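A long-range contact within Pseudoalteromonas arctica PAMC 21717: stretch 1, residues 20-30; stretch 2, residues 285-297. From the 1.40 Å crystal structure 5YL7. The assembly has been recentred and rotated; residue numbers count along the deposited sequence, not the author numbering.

Stretch 1 20-30: GLNLPTAWDTA
Stretch 2 (285-297) PHVAGVAALIKQA

No hydrogen bond joins these two stretches, whose nearest touching residues are 263 positions apart in sequence; the contact rests mainly on apolar packing and illustrates how a helix can receive a distant segment through one side chain per turn. Residues 285-297 are helical, continuing a helix that begins earlier and is kinked at P285, whose N lacks a bond to the preceding turn. Within the stretch, i to i-4 bonds such as L293 N to G289 O (3.0 Å) occupy the N atoms of 289-297, and H286, V290, L293 and Q296 direct their CA-to-CB bonds toward stretch 1.

The partner starts extended at G20 (-92/170), passes N22 at 60/48, makes a weakly bonded helix around 23-27, and opens at A30 (-145/145). Both chains advance in the same sense: L21 CA lies 7.6 Å from H286 CA, and A30 CA 5.3 Å from L293 CA.

L21, with chi1 between wells at -146° and chi2 p, sets CD2 3.5 Å from V290 CG2 (V290 t) and at the edge of the H286 ring (chi1 m). L293, mt, is shared: its CD1 meets L23 CD2 (L23 mt) at 3.9 Å and A26 CB at 4.2 Å. A30 points its CA-to-CB bond toward the helix, with CB 4.1 Å from L293 CB. Beyond it, extended Q296 (chi1 and chi2 t) brings OE1 3.4 Å from A30 CA.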

# COMPACT_ATOMS: atom_id res chain seq x y z
N GLY A 20 13.12 4.60 9.93
CA GLY A 20 12.02 3.76 10.31
C GLY A 20 10.80 4.48 10.79
O GLY A 20 10.75 5.68 11.01
N LEU A 21 9.71 3.69 10.92
CA LEU A 21 8.38 4.16 11.22
C LEU A 21 8.04 4.34 12.70
O LEU A 21 6.93 4.71 13.05
CB LEU A 21 7.34 3.25 10.56
CG LEU A 21 6.06 3.88 10.06
CD1 LEU A 21 6.26 4.78 8.86
CD2 LEU A 21 5.03 2.80 9.82
N ASN A 22 8.98 3.98 13.59
CA ASN A 22 8.81 4.10 15.04
C ASN A 22 7.62 3.27 15.51
O ASN A 22 6.83 3.75 16.31
CB ASN A 22 8.69 5.58 15.46
CG ASN A 22 9.04 5.81 16.91
OD1 ASN A 22 9.83 5.04 17.49
ND2 ASN A 22 8.45 6.84 17.48
N LEU A 23 7.58 2.02 15.04
CA LEU A 23 6.47 1.10 15.35
C LEU A 23 6.52 0.45 16.75
O LEU A 23 5.44 0.30 17.33
CB LEU A 23 6.35 0.08 14.29
CG LEU A 23 5.58 0.61 13.07
CD1 LEU A 23 5.88 -0.24 11.83
CD2 LEU A 23 4.06 0.67 13.35
N PRO A 24 7.69 0.02 17.27
CA PRO A 24 7.57 -0.75 18.54
C PRO A 24 6.83 -0.04 19.63
O PRO A 24 5.96 -0.72 20.31
CB PRO A 24 9.07 -0.98 18.85
CG PRO A 24 9.72 -1.16 17.51
CD PRO A 24 9.02 -0.07 16.67
N THR A 25 7.01 1.22 19.86
CA THR A 25 6.29 1.92 20.83
C THR A 25 4.82 2.07 20.51
O THR A 25 3.90 2.00 21.33
CB THR A 25 6.92 3.36 21.11
OG1 THR A 25 8.19 3.04 21.68
CG2 THR A 25 6.00 4.18 22.05
N ALA A 26 4.50 2.27 19.18
CA ALA A 26 3.11 2.31 18.79
C ALA A 26 2.35 1.04 19.13
O ALA A 26 1.19 1.12 19.58
CB ALA A 26 3.02 2.61 17.29
N TRP A 27 2.99 -0.07 18.87
CA TRP A 27 2.38 -1.41 19.10
C TRP A 27 2.07 -1.65 20.58
O TRP A 27 1.22 -2.53 20.85
CB TRP A 27 3.26 -2.45 18.55
CG TRP A 27 3.32 -2.52 17.00
CD1 TRP A 27 2.31 -2.23 16.12
CD2 TRP A 27 4.40 -2.98 16.24
NE1 TRP A 27 2.73 -2.49 14.88
CE2 TRP A 27 4.00 -2.96 14.87
CE3 TRP A 27 5.71 -3.41 16.53
CZ2 TRP A 27 4.82 -3.40 13.87
CZ3 TRP A 27 6.53 -3.78 15.56
CH2 TRP A 27 6.09 -3.74 14.17
N ASP A 28 2.66 -0.92 21.53
CA ASP A 28 2.23 -1.01 22.94
C ASP A 28 0.81 -0.62 23.10
O ASP A 28 0.18 -0.96 24.15
CB ASP A 28 3.19 -0.14 23.78
CG ASP A 28 4.53 -0.73 23.88
OD1 ASP A 28 4.71 -1.95 23.74
OD2 ASP A 28 5.52 0.10 24.02
N THR A 29 0.21 0.22 22.21
CA THR A 29 -1.12 0.81 22.34
C THR A 29 -2.07 0.34 21.25
O THR A 29 -3.29 0.26 21.40
CB THR A 29 -0.95 2.45 22.20
OG1 THR A 29 -0.16 2.88 23.35
CG2 THR A 29 -2.20 3.11 22.29
N ALA A 30 -1.57 0.18 19.97
CA ALA A 30 -2.48 -0.12 18.85
C ALA A 30 -1.74 -1.03 17.90
O ALA A 30 -0.57 -0.83 17.57
CB ALA A 30 -2.88 1.16 18.13
N PRO A 285 2.01 1.68 2.00
CA PRO A 285 1.35 0.71 2.98
C PRO A 285 1.88 0.92 4.36
O PRO A 285 1.17 0.53 5.31
CB PRO A 285 1.65 -0.65 2.39
CG PRO A 285 2.86 -0.39 1.49
CD PRO A 285 2.58 0.90 0.87
N HIS A 286 3.06 1.48 4.57
CA HIS A 286 3.44 1.90 5.93
C HIS A 286 2.46 2.89 6.44
O HIS A 286 2.00 2.83 7.63
CB HIS A 286 4.86 2.45 5.96
CG HIS A 286 5.98 1.44 5.84
ND1 HIS A 286 6.51 1.02 4.65
CD2 HIS A 286 6.68 0.76 6.82
CE1 HIS A 286 7.48 0.15 4.94
NE2 HIS A 286 7.62 -0.02 6.23
N VAL A 287 2.11 3.89 5.64
CA VAL A 287 1.18 4.92 6.04
C VAL A 287 -0.26 4.36 6.19
O VAL A 287 -0.94 4.74 7.16
CB VAL A 287 1.24 6.10 5.08
CG1 VAL A 287 0.25 7.21 5.44
CG2 VAL A 287 2.63 6.60 4.99
N ALA A 288 -0.67 3.49 5.31
CA ALA A 288 -1.98 2.85 5.44
C ALA A 288 -2.03 2.07 6.71
O ALA A 288 -3.06 2.08 7.37
CB ALA A 288 -2.26 1.99 4.21
N GLY A 289 -0.92 1.39 7.04
CA GLY A 289 -0.95 0.67 8.32
C GLY A 289 -1.06 1.60 9.49
O GLY A 289 -1.80 1.31 10.44
N VAL A 290 -0.36 2.74 9.51
CA VAL A 290 -0.55 3.71 10.59
C VAL A 290 -1.93 4.26 10.60
O VAL A 290 -2.49 4.47 11.72
CB VAL A 290 0.58 4.77 10.61
CG1 VAL A 290 0.36 5.77 11.75
CG2 VAL A 290 1.93 4.11 10.77
N ALA A 291 -2.55 4.51 9.45
CA ALA A 291 -3.95 4.90 9.45
C ALA A 291 -4.83 3.87 10.15
O ALA A 291 -5.76 4.27 10.90
CB ALA A 291 -4.41 5.11 8.00
N ALA A 292 -4.57 2.60 9.98
CA ALA A 292 -5.27 1.56 10.71
C ALA A 292 -4.97 1.61 12.17
O ALA A 292 -5.94 1.36 12.98
CB ALA A 292 -4.99 0.17 10.11
N LEU A 293 -3.76 1.87 12.62
CA LEU A 293 -3.46 2.02 14.06
C LEU A 293 -4.28 3.15 14.60
O LEU A 293 -4.89 3.04 15.71
CB LEU A 293 -1.99 2.22 14.32
CG LEU A 293 -1.05 1.19 13.75
CD1 LEU A 293 0.38 1.48 14.21
CD2 LEU A 293 -1.47 -0.23 14.13
N ILE A 294 -4.30 4.28 13.95
CA ILE A 294 -5.10 5.43 14.33
C ILE A 294 -6.51 5.05 14.44
O ILE A 294 -7.21 5.47 15.45
CB ILE A 294 -4.90 6.62 13.31
CG1 ILE A 294 -3.53 7.18 13.43
CG2 ILE A 294 -5.98 7.65 13.50
CD1 ILE A 294 -3.12 8.01 12.19
N LYS A 295 -7.12 4.34 13.52
CA LYS A 295 -8.54 3.98 13.54
C LYS A 295 -8.83 3.03 14.69
O LYS A 295 -9.95 3.14 15.23
CB LYS A 295 -8.93 3.40 12.17
CG LYS A 295 -10.41 3.21 11.99
CD LYS A 295 -11.14 4.52 11.92
CE LYS A 295 -12.58 4.33 11.49
NZ LYS A 295 -13.36 5.51 11.42
N GLN A 296 -7.95 2.16 15.08
CA GLN A 296 -8.19 1.35 16.30
C GLN A 296 -8.28 2.27 17.51
O GLN A 296 -9.19 2.15 18.34
CB GLN A 296 -7.13 0.35 16.51
CG GLN A 296 -7.37 -0.52 17.80
CD GLN A 296 -6.19 -1.31 18.19
OE1 GLN A 296 -5.24 -1.56 17.47
NE2 GLN A 296 -6.26 -1.91 19.36
N ALA A 297 -7.38 3.21 17.64
CA ALA A 297 -7.33 4.11 18.81
C ALA A 297 -8.47 5.07 18.79
O ALA A 297 -8.96 5.47 19.88
CB ALA A 297 -6.02 4.84 18.84